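Local atomic coordinates of L-threonine dehydrogenase (Flavobacterium frigidimaris, PDB entry 2YY7), a protein that binds NAD and probably catalyses the NAD-dependent oxidation of L-threonine at its 3-hydroxyl, as a short-chain dehydrogenase/reductase resembling UDP-galactose 4-epimerase. Residues L6-C11 against L74-L79; I36-T41 against F49-A54; T185-D190 against Y201-S206; A197-E202 against I260-I265. One frame throughout, in Å; residues are numbered along the deposited sequence.

Contacts 1 and 2, whose centres lie 10 Å apart, both touch NAD and reach the same Rossmann sheet; contact 2 is nested within the chain loop that contact 1 closes. They pack directly on each other, Ile8 CG2 lying 3.7 Å from Ala54 CB. Contacts 3 and 4 belong to a different part of the molecule: they share Tyr201 and Glu202 on strand 200-203, and their centres are 12 Å apart. Contact 3 comes within about 5 Å of contact 1 at the nearest atoms, whereas contact 4 stays about 14 Å from it, well away from the cofactor.

Contact 1: residues L6-C11 against L74-L79; sequences LIIGAC and LMAALL. With NAD (nicotinamide-adenine-dinucleotide), chain E.
Strand 5-8 runs parallel to strand 71-74, Ile8 bridging to Leu74 with their CA atoms 5.0 Å apart, and just past the bridge the two segments come closer still at Gly9 and Ala76. The backbone join is made by Met75 N, which donates to Ile8 O at 2.8 Å; the donor lies in the carbonyl plane, though the N-H is bent to 145°. On one face of the sheet, Leu74 reaches across with CG anti to its backbone N, so that CD1 rests 4.0 Å from Ile8 CG2. The same Ile8 methyl also meets Ala76 CB, and is thus flanked by both residues. Met75, in the loop just beyond the bridge, starts toward 6-11 and packs CG on Ile7 CG2, then bends at chi2 and chi3 so that its end leads away; the side chain also touches Ile14, Phe114 and Pro116. This is the parallel sheet of a Rossmann fold, in which strand 5-8, the glycine-rich turn opened by Gly9 and helix 13-26 start the first beta-alpha-beta unit. The positive phi of Gly9 (87°) suits a residue without a side chain, and a CB here would collide with Ala76 N. The adenosine ribose comes close, NAD O4B lying 3.6 Å from Gly9 CA. Ala76 CB touches the adenine at NAD C4A, also at 3.6 Å, while Met75 O lies 3.1 Å from NAD C5D on the nicotinamide side. Farther along, Leu79 brings CD1 against the bridging oxygen NAD O3, and Cys11 N is held by Asp35 OD2, a residue that also binds the cofactor.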
# COMPACT_ATOMS: atom_id res chain seq x y z
N LEU A 6 -6.24 20.01 -17.25
CA LEU A 6 -5.44 19.09 -18.04
C LEU A 6 -5.90 17.68 -17.69
O LEU A 6 -5.78 17.25 -16.53
CB LEU A 6 -3.95 19.24 -17.74
CG LEU A 6 -3.06 18.18 -18.41
CD1 LEU A 6 -3.19 18.28 -19.94
CD2 LEU A 6 -1.61 18.37 -17.97
N ILE A 7 -6.45 16.97 -18.66
CA ILE A 7 -6.89 15.60 -18.44
C ILE A 7 -5.86 14.67 -19.06
O ILE A 7 -5.65 14.68 -20.27
CB ILE A 7 -8.27 15.35 -19.10
CG1 ILE A 7 -9.33 16.24 -18.45
CG2 ILE A 7 -8.65 13.88 -18.94
CD1 ILE A 7 -10.66 16.22 -19.16
N ILE A 8 -5.21 13.87 -18.22
CA ILE A 8 -4.20 12.93 -18.67
C ILE A 8 -4.89 11.58 -18.84
O ILE A 8 -5.49 11.06 -17.89
CB ILE A 8 -3.05 12.83 -17.64
CG1 ILE A 8 -2.47 14.23 -17.41
CG2 ILE A 8 -1.96 11.88 -18.14
CD1 ILE A 8 -1.35 14.26 -16.37
N GLY A 9 -4.82 11.03 -20.05
CA GLY A 9 -5.48 9.77 -20.35
C GLY A 9 -6.90 10.09 -20.79
O GLY A 9 -7.83 9.36 -20.46
N ALA A 10 -7.04 11.17 -21.54
CA ALA A 10 -8.35 11.65 -22.00
C ALA A 10 -9.07 10.78 -23.01
O ALA A 10 -10.28 10.93 -23.21
CB ALA A 10 -8.20 13.07 -22.56
N CYS A 11 -8.35 9.86 -23.66
CA CYS A 11 -8.96 8.99 -24.65
C CYS A 11 -9.55 7.71 -24.06
O CYS A 11 -10.10 6.87 -24.79
CB CYS A 11 -7.92 8.65 -25.73
SG CYS A 11 -7.37 10.11 -26.67
N LEU A 74 -5.78 13.03 -13.42
CA LEU A 74 -4.90 11.94 -13.86
C LEU A 74 -5.68 10.64 -14.01
O LEU A 74 -5.91 9.92 -13.03
CB LEU A 74 -3.77 11.75 -12.84
CG LEU A 74 -2.80 10.58 -13.03
CD1 LEU A 74 -2.08 10.68 -14.36
CD2 LEU A 74 -1.80 10.57 -11.88
N MET A 75 -6.06 10.33 -15.24
CA MET A 75 -6.84 9.14 -15.52
C MET A 75 -6.02 7.99 -16.07
O MET A 75 -6.49 6.86 -16.12
CB MET A 75 -7.96 9.48 -16.50
CG MET A 75 -8.73 10.74 -16.14
SD MET A 75 -9.42 10.67 -14.46
CE MET A 75 -10.95 9.78 -14.77
N ALA A 76 -4.79 8.27 -16.49
CA ALA A 76 -3.93 7.24 -17.07
C ALA A 76 -3.47 6.20 -16.05
O ALA A 76 -3.02 6.54 -14.96
CB ALA A 76 -2.71 7.88 -17.75
N ALA A 77 -3.58 4.93 -16.44
CA ALA A 77 -3.18 3.80 -15.60
C ALA A 77 -3.67 2.53 -16.29
O ALA A 77 -4.51 2.60 -17.18
CB ALA A 77 -3.83 3.90 -14.22
N LEU A 78 -3.12 1.39 -15.88
CA LEU A 78 -3.57 0.10 -16.42
C LEU A 78 -4.61 -0.41 -15.43
O LEU A 78 -4.44 -0.27 -14.22
CB LEU A 78 -2.40 -0.89 -16.53
CG LEU A 78 -1.29 -0.58 -17.54
CD1 LEU A 78 -0.40 -1.80 -17.71
CD2 LEU A 78 -1.90 -0.19 -18.88
N LEU A 79 -5.69 -1.00 -15.93
CA LEU A 79 -6.76 -1.51 -15.09
C LEU A 79 -6.52 -2.89 -14.46
O LEU A 79 -5.55 -3.57 -14.80
CB LEU A 79 -8.08 -1.51 -15.87
CG LEU A 79 -8.83 -0.18 -15.89
CD1 LEU A 79 -7.93 0.93 -16.42
CD2 LEU A 79 -10.07 -0.32 -16.75
PA NAD E . -8.85 3.33 -19.97
O1A NAD E . -10.09 3.21 -20.78
O2A NAD E . -7.94 2.16 -20.02
O5B NAD E . -8.11 4.70 -20.27
C5B NAD E . -6.77 4.90 -19.94
C4B NAD E . -6.17 5.93 -20.86
O4B NAD E . -4.86 6.24 -20.37
C3B NAD E . -6.04 5.41 -22.31
O3B NAD E . -6.64 6.31 -23.25
C2B NAD E . -4.53 5.23 -22.48
O2B NAD E . -4.10 5.44 -23.81
C1B NAD E . -3.98 6.27 -21.49
N9A NAD E . -2.58 6.03 -21.12
C8A NAD E . -2.01 4.80 -20.81
N7A NAD E . -0.71 5.00 -20.55
C5A NAD E . -0.47 6.32 -20.66
C6A NAD E . 0.70 7.05 -20.54
N6A NAD E . 1.85 6.45 -20.32
N1A NAD E . 0.66 8.41 -20.75
C2A NAD E . -0.52 9.05 -21.08
N3A NAD E . -1.69 8.33 -21.24
C4A NAD E . -1.64 6.98 -21.03
O3 NAD E . -9.24 3.47 -18.42
PN NAD E . -10.54 4.18 -17.74
O1N NAD E . -10.87 5.50 -18.39
O2N NAD E . -11.54 3.10 -17.56
O5D NAD E . -9.96 4.50 -16.26
C5D NAD E . -9.38 5.78 -15.95
C4D NAD E . -9.01 5.81 -14.44
O4D NAD E . -10.14 5.45 -13.67
C3D NAD E . -7.93 4.79 -14.05
O3D NAD E . -7.16 5.35 -13.00
C2D NAD E . -8.72 3.64 -13.48
O2D NAD E . -7.87 2.88 -12.66
C1D NAD E . -9.87 4.36 -12.77
N1N NAD E . -11.01 3.43 -12.59
C2N NAD E . -11.74 3.02 -13.69
C3N NAD E . -12.81 2.15 -13.51
C7N NAD E . -13.69 1.78 -14.67
O7N NAD E . -14.68 0.85 -14.39
N7N NAD E . -13.51 2.27 -15.91
C4N NAD E . -13.14 1.68 -12.22
C5N NAD E . -12.41 2.13 -11.12
C6N NAD E . -11.34 2.98 -11.30

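Contact 2: residues I36-T41 against F49-A54. With NAD (nicotinamide-adenine-dinucleotide), chain E.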
# COMPACT_ATOMS: atom_id res chain seq x y z
N ILE A 36 -1.29 9.22 -24.44
CA ILE A 36 -0.11 8.74 -25.14
C ILE A 36 -0.52 8.27 -26.53
O ILE A 36 0.30 8.20 -27.44
CB ILE A 36 0.60 7.60 -24.36
CG1 ILE A 36 1.96 7.31 -25.00
CG2 ILE A 36 -0.26 6.35 -24.34
CD1 ILE A 36 2.93 6.58 -24.11
N ARG A 37 -1.81 7.98 -26.68
CA ARG A 37 -2.36 7.55 -27.97
C ARG A 37 -3.10 8.73 -28.58
O ARG A 37 -3.86 9.41 -27.90
CB ARG A 37 -3.36 6.40 -27.78
CG ARG A 37 -2.77 5.10 -27.27
CD ARG A 37 -3.88 4.07 -27.15
NE ARG A 37 -4.94 4.53 -26.25
CZ ARG A 37 -6.16 4.03 -26.22
NH1 ARG A 37 -6.50 3.04 -27.04
NH2 ARG A 37 -7.06 4.51 -25.37
N LYS A 38 -2.87 8.97 -29.87
CA LYS A 38 -3.53 10.08 -30.56
C LYS A 38 -4.33 9.52 -31.73
O LYS A 38 -3.79 9.35 -32.83
CB LYS A 38 -2.49 11.09 -31.04
CG LYS A 38 -3.04 12.39 -31.60
CD LYS A 38 -3.46 12.26 -33.06
CE LYS A 38 -3.95 13.59 -33.63
NZ LYS A 38 -2.90 14.66 -33.59
N LEU A 39 -5.60 9.22 -31.49
CA LEU A 39 -6.47 8.67 -32.52
C LEU A 39 -7.45 9.72 -33.02
O LEU A 39 -7.72 10.71 -32.34
CB LEU A 39 -7.24 7.46 -31.97
CG LEU A 39 -6.38 6.28 -31.49
CD1 LEU A 39 -7.29 5.19 -30.94
CD2 LEU A 39 -5.55 5.75 -32.65
N ASN A 40 -7.99 9.50 -34.22
CA ASN A 40 -8.94 10.43 -34.81
C ASN A 40 -10.30 10.30 -34.15
O ASN A 40 -11.34 10.30 -34.82
CB ASN A 40 -9.06 10.18 -36.32
CG ASN A 40 -9.70 8.84 -36.64
OD1 ASN A 40 -9.18 7.79 -36.25
ND2 ASN A 40 -10.82 8.87 -37.35
N THR A 41 -10.29 10.19 -32.83
CA THR A 41 -11.52 10.06 -32.05
C THR A 41 -12.22 11.42 -31.96
O THR A 41 -11.72 12.42 -32.48
CB THR A 41 -11.21 9.54 -30.63
OG1 THR A 41 -12.40 9.56 -29.84
CG2 THR A 41 -10.16 10.40 -29.97
N PHE A 49 -5.71 19.22 -27.93
CA PHE A 49 -5.19 17.89 -27.60
C PHE A 49 -3.66 17.89 -27.60
O PHE A 49 -3.04 18.52 -28.46
CB PHE A 49 -5.69 16.85 -28.60
CG PHE A 49 -5.20 15.45 -28.31
CD1 PHE A 49 -5.87 14.64 -27.40
CD2 PHE A 49 -4.04 14.98 -28.91
CE1 PHE A 49 -5.39 13.36 -27.09
CE2 PHE A 49 -3.54 13.70 -28.61
CZ PHE A 49 -4.22 12.90 -27.70
N GLU A 50 -3.08 17.18 -26.65
CA GLU A 50 -1.63 17.09 -26.53
C GLU A 50 -1.19 15.65 -26.28
O GLU A 50 -1.73 14.97 -25.40
CB GLU A 50 -1.13 17.95 -25.37
CG GLU A 50 -1.36 19.44 -25.53
CD GLU A 50 -0.26 20.11 -26.34
OE1 GLU A 50 0.46 19.40 -27.08
OE2 GLU A 50 -0.13 21.35 -26.24
N VAL A 51 -0.22 15.18 -27.05
CA VAL A 51 0.30 13.84 -26.84
C VAL A 51 1.19 13.95 -25.61
O VAL A 51 1.94 14.91 -25.46
CB VAL A 51 1.17 13.36 -28.02
CG1 VAL A 51 1.83 12.03 -27.68
CG2 VAL A 51 0.31 13.22 -29.27
N VAL A 52 1.11 12.97 -24.71
CA VAL A 52 1.94 13.01 -23.51
C VAL A 52 2.12 11.62 -22.94
O VAL A 52 1.25 10.76 -23.09
CB VAL A 52 1.33 13.92 -22.41
CG1 VAL A 52 0.11 13.26 -21.78
CG2 VAL A 52 2.38 14.21 -21.34
N ASN A 53 3.26 11.40 -22.30
CA ASN A 53 3.51 10.12 -21.65
C ASN A 53 3.55 10.48 -20.17
O ASN A 53 4.50 11.11 -19.71
CB ASN A 53 4.85 9.52 -22.06
CG ASN A 53 5.06 8.14 -21.48
OD1 ASN A 53 4.57 7.84 -20.40
ND2 ASN A 53 5.80 7.29 -22.20
N ALA A 54 2.51 10.09 -19.44
CA ALA A 54 2.40 10.39 -18.01
C ALA A 54 3.56 9.84 -17.17
O ALA A 54 3.73 10.21 -16.01
CB ALA A 54 1.07 9.86 -17.47
PA NAD E . -8.85 3.33 -19.97
O1A NAD E . -10.09 3.21 -20.78
O2A NAD E . -7.94 2.16 -20.02
O5B NAD E . -8.11 4.70 -20.27
C5B NAD E . -6.77 4.90 -19.94
C4B NAD E . -6.17 5.93 -20.86
O4B NAD E . -4.86 6.24 -20.37
C3B NAD E . -6.04 5.41 -22.31
O3B NAD E . -6.64 6.31 -23.25
C2B NAD E . -4.53 5.23 -22.48
O2B NAD E . -4.10 5.44 -23.81
C1B NAD E . -3.98 6.27 -21.49
N9A NAD E . -2.58 6.03 -21.12
C8A NAD E . -2.01 4.80 -20.81
N7A NAD E . -0.71 5.00 -20.55
C5A NAD E . -0.47 6.32 -20.66
C6A NAD E . 0.70 7.05 -20.54
N6A NAD E . 1.85 6.45 -20.32
N1A NAD E . 0.66 8.41 -20.75
C2A NAD E . -0.52 9.05 -21.08
N3A NAD E . -1.69 8.33 -21.24
C4A NAD E . -1.64 6.98 -21.03
O3 NAD E . -9.24 3.47 -18.42
PN NAD E . -10.54 4.18 -17.74
O1N NAD E . -10.87 5.50 -18.39
O2N NAD E . -11.54 3.10 -17.56
O5D NAD E . -9.96 4.50 -16.26
C5D NAD E . -9.38 5.78 -15.95
C4D NAD E . -9.01 5.81 -14.44
O4D NAD E . -10.14 5.45 -13.67
C3D NAD E . -7.93 4.79 -14.05
O3D NAD E . -7.16 5.35 -13.00
C2D NAD E . -8.72 3.64 -13.48
O2D NAD E . -7.87 2.88 -12.66
C1D NAD E . -9.87 4.36 -12.77
N1N NAD E . -11.01 3.43 -12.59
C2N NAD E . -11.74 3.02 -13.69
C3N NAD E . -12.81 2.15 -13.51
C7N NAD E . -13.69 1.78 -14.67
O7N NAD E . -14.68 0.85 -14.39
N7N NAD E . -13.51 2.27 -15.91
C4N NAD E . -13.14 1.68 -12.22
C5N NAD E . -12.41 2.13 -11.12
C6N NAD E . -11.34 2.98 -11.30
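Ile36 turns CG1 anti to its backbone N (chi1 -170°) and Asn53 does the same with CG (chi1 -175°), so the two side chains run side by side, while Arg37, bent at chi3, curls its guanidinium back to the cofactor. This is the adenosine end of a Rossmann fold, where the loops after strands 31-35 and 49-51 embrace adenine and its ribose. Between the two segments no hydrogen bond forms; they meet by van der Waals contact, part of it beside the adenine and part farther out. Ile36 CG2 presses on the adenine 3.6 Å from NAD C4A, and its CD1 lies 3.5 Å from Asn53 ND2. Farther out, Lys38 crosses Phe49 obliquely, its CG standing 3.3 Å from Phe49 CE2, and sets CB against Val51 CG2. The Phe49 ring edge also meets Arg37 O.

Arg37 grips both ribose hydroxyls: NE donates to NAD O2B, and NH2 to NAD O3B at 2.8 Å, the latter oxygen lying in the guanidinium plane. Asp35, at the end of strand 31-35, also bonds NAD through OD2, an acid whose position is consistent with NAD preference. Asn53 OD1, which also takes a hydrogen bond from Leu55 N, accepts one from NAD N6A at 3.1 Å, almost straight at 172°. Beside it, Ala54 N completes the reading of the base by donating to NAD N1A at 2.8 Å.

Contact 3: residues T185-D190 against Y201-S206; sequences TDYAVD and YECFLS
Tyr187 carries this contact, and each part of its side chain finds a different neighbour. Its CB lies over one face of the Phe204 ring, a CH-pi contact 4.0 Å from the centroid, and at the same time 3.3 Å from Tyr201 OH. At the ring, CD2 meets Cys203 SG at 3.5 Å, an oblique sulfur-aromatic approach, while CD1 touches Leu205 CD2 at 3.9 Å, the leucine crossing the tyrosine at about a right angle. Farther toward the tip, CE1 stays beside the same leucine methyl and CE2 beside the same sulfur. Cys203 places SG anti to its backbone N (chi1 -165°), whereas Phe204 takes the crowded position between N and carbonyl carbon (chi1 64°), which brings its ring under Tyr187 CB. Asp190, one turn on, is joined by water, which donates to Asp190 OD1 at 2.6 Å and is hydrogen-bonded to Tyr201 OH at 2.7 Å, at the edge of the Tyr201 and Phe204 rings. The N-terminal part of helix 187-197 thus packs on the small two-stranded parallel sheet 200-203/264-267, separate from the large NAD-binding sheet, with Met213 of strand 211-215 and Pro249 and Ile252 of helix 249-257 also against Tyr187.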
# COMPACT_ATOMS: atom_id res chain seq x y z
N THR A 185 -14.88 -5.62 -14.41
CA THR A 185 -16.31 -5.37 -14.55
C THR A 185 -16.73 -5.08 -15.99
O THR A 185 -17.89 -4.78 -16.25
CB THR A 185 -16.72 -4.17 -13.66
OG1 THR A 185 -15.87 -3.05 -13.95
CG2 THR A 185 -16.58 -4.52 -12.19
N ASP A 186 -15.79 -5.18 -16.92
CA ASP A 186 -16.07 -4.90 -18.32
C ASP A 186 -17.20 -5.71 -18.96
O ASP A 186 -17.75 -5.31 -19.98
CB ASP A 186 -14.79 -5.07 -19.15
CG ASP A 186 -13.72 -4.03 -18.81
OD1 ASP A 186 -13.91 -3.26 -17.84
OD2 ASP A 186 -12.70 -3.99 -19.51
N TYR A 187 -17.57 -6.83 -18.35
CA TYR A 187 -18.65 -7.65 -18.91
C TYR A 187 -19.96 -6.87 -18.95
O TYR A 187 -20.81 -7.13 -19.80
CB TYR A 187 -18.86 -8.94 -18.10
CG TYR A 187 -19.87 -8.80 -16.99
CD1 TYR A 187 -19.50 -8.40 -15.70
CD2 TYR A 187 -21.23 -9.03 -17.23
CE1 TYR A 187 -20.45 -8.23 -14.69
CE2 TYR A 187 -22.19 -8.85 -16.23
CZ TYR A 187 -21.79 -8.45 -14.96
OH TYR A 187 -22.73 -8.25 -13.98
N ALA A 188 -20.13 -5.93 -18.01
CA ALA A 188 -21.36 -5.14 -17.93
C ALA A 188 -21.51 -4.17 -19.11
O ALA A 188 -22.56 -3.55 -19.29
CB ALA A 188 -21.41 -4.38 -16.61
N VAL A 189 -20.44 -4.02 -19.88
CA VAL A 189 -20.45 -3.17 -21.06
C VAL A 189 -20.58 -4.10 -22.27
O VAL A 189 -21.46 -3.94 -23.11
CB VAL A 189 -19.15 -2.34 -21.18
CG1 VAL A 189 -19.13 -1.57 -22.51
CG2 VAL A 189 -19.05 -1.37 -20.01
N ASP A 190 -19.70 -5.10 -22.33
CA ASP A 190 -19.70 -6.07 -23.42
C ASP A 190 -21.07 -6.70 -23.65
O ASP A 190 -21.51 -6.86 -24.79
CB ASP A 190 -18.67 -7.16 -23.14
CG ASP A 190 -17.24 -6.67 -23.23
OD1 ASP A 190 -16.33 -7.43 -22.84
OD2 ASP A 190 -17.03 -5.52 -23.68
N TYR A 201 -24.65 -13.65 -25.53
CA TYR A 201 -23.38 -13.26 -24.94
C TYR A 201 -22.77 -14.36 -24.08
O TYR A 201 -23.49 -15.09 -23.40
CB TYR A 201 -23.58 -11.99 -24.09
CG TYR A 201 -22.35 -11.53 -23.32
CD1 TYR A 201 -22.43 -11.29 -21.94
CD2 TYR A 201 -21.13 -11.32 -23.95
CE1 TYR A 201 -21.32 -10.86 -21.22
CE2 TYR A 201 -20.00 -10.89 -23.23
CZ TYR A 201 -20.11 -10.67 -21.87
OH TYR A 201 -19.02 -10.27 -21.14
N GLU A 202 -21.45 -14.47 -24.13
CA GLU A 202 -20.73 -15.44 -23.32
C GLU A 202 -19.99 -14.61 -22.27
O GLU A 202 -18.98 -13.96 -22.56
CB GLU A 202 -19.77 -16.25 -24.19
CG GLU A 202 -20.50 -17.18 -25.17
CD GLU A 202 -19.56 -18.10 -25.94
OE1 GLU A 202 -20.05 -18.95 -26.70
OE2 GLU A 202 -18.33 -17.97 -25.78
N CYS A 203 -20.52 -14.63 -21.05
CA CYS A 203 -19.99 -13.87 -19.92
C CYS A 203 -18.73 -14.47 -19.29
O CYS A 203 -18.66 -15.68 -19.07
CB CYS A 203 -21.09 -13.76 -18.86
SG CYS A 203 -20.82 -12.53 -17.59
N PHE A 204 -17.74 -13.63 -18.97
CA PHE A 204 -16.51 -14.13 -18.37
C PHE A 204 -16.52 -14.18 -16.84
O PHE A 204 -15.48 -14.36 -16.20
CB PHE A 204 -15.29 -13.34 -18.88
CG PHE A 204 -15.30 -11.88 -18.51
CD1 PHE A 204 -15.01 -11.47 -17.21
CD2 PHE A 204 -15.53 -10.91 -19.48
CE1 PHE A 204 -14.95 -10.12 -16.88
CE2 PHE A 204 -15.47 -9.55 -19.16
CZ PHE A 204 -15.18 -9.15 -17.87
N LEU A 205 -17.71 -14.04 -16.26
CA LEU A 205 -17.92 -14.10 -14.82
C LEU A 205 -19.16 -14.98 -14.59
O LEU A 205 -20.08 -14.96 -15.40
CB LEU A 205 -18.17 -12.70 -14.25
CG LEU A 205 -17.10 -12.06 -13.35
CD1 LEU A 205 -15.70 -12.29 -13.89
CD2 LEU A 205 -17.41 -10.57 -13.24
N SER A 206 -19.18 -15.74 -13.49
CA SER A 206 -20.31 -16.61 -13.18
C SER A 206 -21.57 -15.80 -12.89
O SER A 206 -21.50 -14.67 -12.39
CB SER A 206 -19.98 -17.55 -12.02
OG SER A 206 -19.51 -16.84 -10.89
O HOH W 1 -16.80 -9.95 -22.69

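Contact 4: residues A197-E202 against I260-I265; sequences ADKKYE and IPEFTI
Phe263 fills the packed side of the small parallel sheet of strands 200-203 and 264-267: with CG anti to its backbone N, it sets CE1 3.8 Å from Tyr201 CB, which lies in the ring plane at its edge. Ile265 runs alongside Tyr201, pointing the same way, and Ala253 and Ile256 of helix 249-257 pack against Phe263. At the corner Lys199, only partly exposed and with positive phi after helix 187-197, bends at chi2 and chi3; its CG stands 3.2 Å from Glu262 CG and its CD 3.5 Å from Ile260 CG2, tight for carbons. Its NZ turns back to Ile196 O. The opposite face, bearing Lys200 and Thr264, is exposed, and the lysine chain leads away after its CB passes Thr264 OG1. There a water donates to Lys199 O, just before strand 200-203, and to Glu262 O in the type I turn, and accepts from Thr264 OG1. Tyr201 N donates to Thr264 O in the carbonyl plane at 3.1 Å, whereas Thr264 N reaches Lys199 O at 3.3 Å from above the carbonyl plane. Lys199 O thus accepts from both water and a long amide bond, so this end of the pairing is probably weaker and more solvent-dependent.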
# COMPACT_ATOMS: atom_id res chain seq x y z
N ALA A 197 -25.73 -6.84 -30.97
CA ALA A 197 -25.13 -7.34 -32.20
C ALA A 197 -25.45 -8.79 -32.52
O ALA A 197 -25.85 -9.11 -33.64
CB ALA A 197 -23.62 -7.13 -32.16
N ASP A 198 -25.27 -9.67 -31.54
CA ASP A 198 -25.50 -11.10 -31.75
C ASP A 198 -26.74 -11.66 -31.07
O ASP A 198 -27.16 -12.78 -31.37
CB ASP A 198 -24.29 -11.91 -31.28
CG ASP A 198 -22.97 -11.29 -31.72
OD1 ASP A 198 -22.87 -10.87 -32.89
OD2 ASP A 198 -22.04 -11.24 -30.89
N LYS A 199 -27.33 -10.90 -30.16
CA LYS A 199 -28.52 -11.35 -29.45
C LYS A 199 -28.17 -12.49 -28.49
O LYS A 199 -29.04 -13.25 -28.08
CB LYS A 199 -29.58 -11.83 -30.45
CG LYS A 199 -30.89 -11.09 -30.34
CD LYS A 199 -30.73 -9.60 -30.63
CE LYS A 199 -30.34 -9.35 -32.08
NZ LYS A 199 -30.31 -7.89 -32.39
N LYS A 200 -26.89 -12.60 -28.16
CA LYS A 200 -26.39 -13.61 -27.23
C LYS A 200 -25.02 -13.17 -26.71
O LYS A 200 -24.32 -12.40 -27.37
CB LYS A 200 -26.28 -14.98 -27.92
CG LYS A 200 -25.33 -15.02 -29.09
CD LYS A 200 -25.32 -16.40 -29.75
CE LYS A 200 -26.71 -16.80 -30.21
NZ LYS A 200 -26.72 -18.15 -30.86
N TYR A 201 -24.65 -13.65 -25.53
CA TYR A 201 -23.38 -13.26 -24.94
C TYR A 201 -22.77 -14.36 -24.08
O TYR A 201 -23.49 -15.09 -23.40
CB TYR A 201 -23.58 -11.99 -24.09
CG TYR A 201 -22.35 -11.53 -23.32
CD1 TYR A 201 -22.43 -11.29 -21.94
CD2 TYR A 201 -21.13 -11.32 -23.95
CE1 TYR A 201 -21.32 -10.86 -21.22
CE2 TYR A 201 -20.00 -10.89 -23.23
CZ TYR A 201 -20.11 -10.67 -21.87
OH TYR A 201 -19.02 -10.27 -21.14
N GLU A 202 -21.45 -14.47 -24.13
CA GLU A 202 -20.73 -15.44 -23.32
C GLU A 202 -19.99 -14.61 -22.27
O GLU A 202 -18.98 -13.96 -22.56
CB GLU A 202 -19.77 -16.25 -24.19
CG GLU A 202 -20.50 -17.18 -25.17
CD GLU A 202 -19.56 -18.10 -25.94
OE1 GLU A 202 -20.05 -18.95 -26.70
OE2 GLU A 202 -18.33 -17.97 -25.78
N ILE A 260 -34.73 -6.90 -25.25
CA ILE A 260 -34.39 -7.86 -26.29
C ILE A 260 -34.80 -9.23 -25.75
O ILE A 260 -34.00 -9.96 -25.17
CB ILE A 260 -32.87 -7.85 -26.58
CG1 ILE A 260 -32.40 -6.41 -26.82
CG2 ILE A 260 -32.57 -8.69 -27.81
CD1 ILE A 260 -30.90 -6.26 -26.96
N PRO A 261 -36.09 -9.60 -25.93
CA PRO A 261 -36.67 -10.86 -25.46
C PRO A 261 -35.96 -12.14 -25.88
O PRO A 261 -36.00 -13.14 -25.16
CB PRO A 261 -38.10 -10.80 -26.01
CG PRO A 261 -38.39 -9.33 -26.05
CD PRO A 261 -37.10 -8.78 -26.62
N GLU A 262 -35.31 -12.12 -27.04
CA GLU A 262 -34.62 -13.30 -27.55
C GLU A 262 -33.18 -13.42 -27.05
O GLU A 262 -32.50 -14.41 -27.32
CB GLU A 262 -34.62 -13.30 -29.08
CG GLU A 262 -33.87 -12.14 -29.72
CD GLU A 262 -34.71 -10.87 -29.86
OE1 GLU A 262 -35.42 -10.50 -28.91
OE2 GLU A 262 -34.63 -10.23 -30.93
N PHE A 263 -32.71 -12.42 -26.31
CA PHE A 263 -31.35 -12.44 -25.79
C PHE A 263 -31.08 -13.63 -24.88
O PHE A 263 -31.87 -13.92 -23.98
CB PHE A 263 -31.05 -11.15 -25.01
CG PHE A 263 -29.70 -11.14 -24.34
CD1 PHE A 263 -28.54 -11.26 -25.10
CD2 PHE A 263 -29.60 -11.00 -22.97
CE1 PHE A 263 -27.28 -11.24 -24.49
CE2 PHE A 263 -28.35 -10.98 -22.34
CZ PHE A 263 -27.19 -11.10 -23.10
N THR A 264 -29.96 -14.30 -25.10
CA THR A 264 -29.58 -15.45 -24.28
C THR A 264 -28.16 -15.25 -23.76
O THR A 264 -27.35 -14.58 -24.40
CB THR A 264 -29.64 -16.76 -25.07
OG1 THR A 264 -28.77 -16.68 -26.20
CG2 THR A 264 -31.07 -17.03 -25.55
N ILE A 265 -27.86 -15.84 -22.61
CA ILE A 265 -26.54 -15.69 -22.02
C ILE A 265 -26.02 -16.99 -21.40
O ILE A 265 -26.76 -17.71 -20.74
CB ILE A 265 -26.56 -14.59 -20.93
CG1 ILE A 265 -25.15 -14.37 -20.36
CG2 ILE A 265 -27.52 -14.98 -19.81
CD1 ILE A 265 -25.06 -13.20 -19.40
O HOH W 2 -30.32 -15.65 -28.21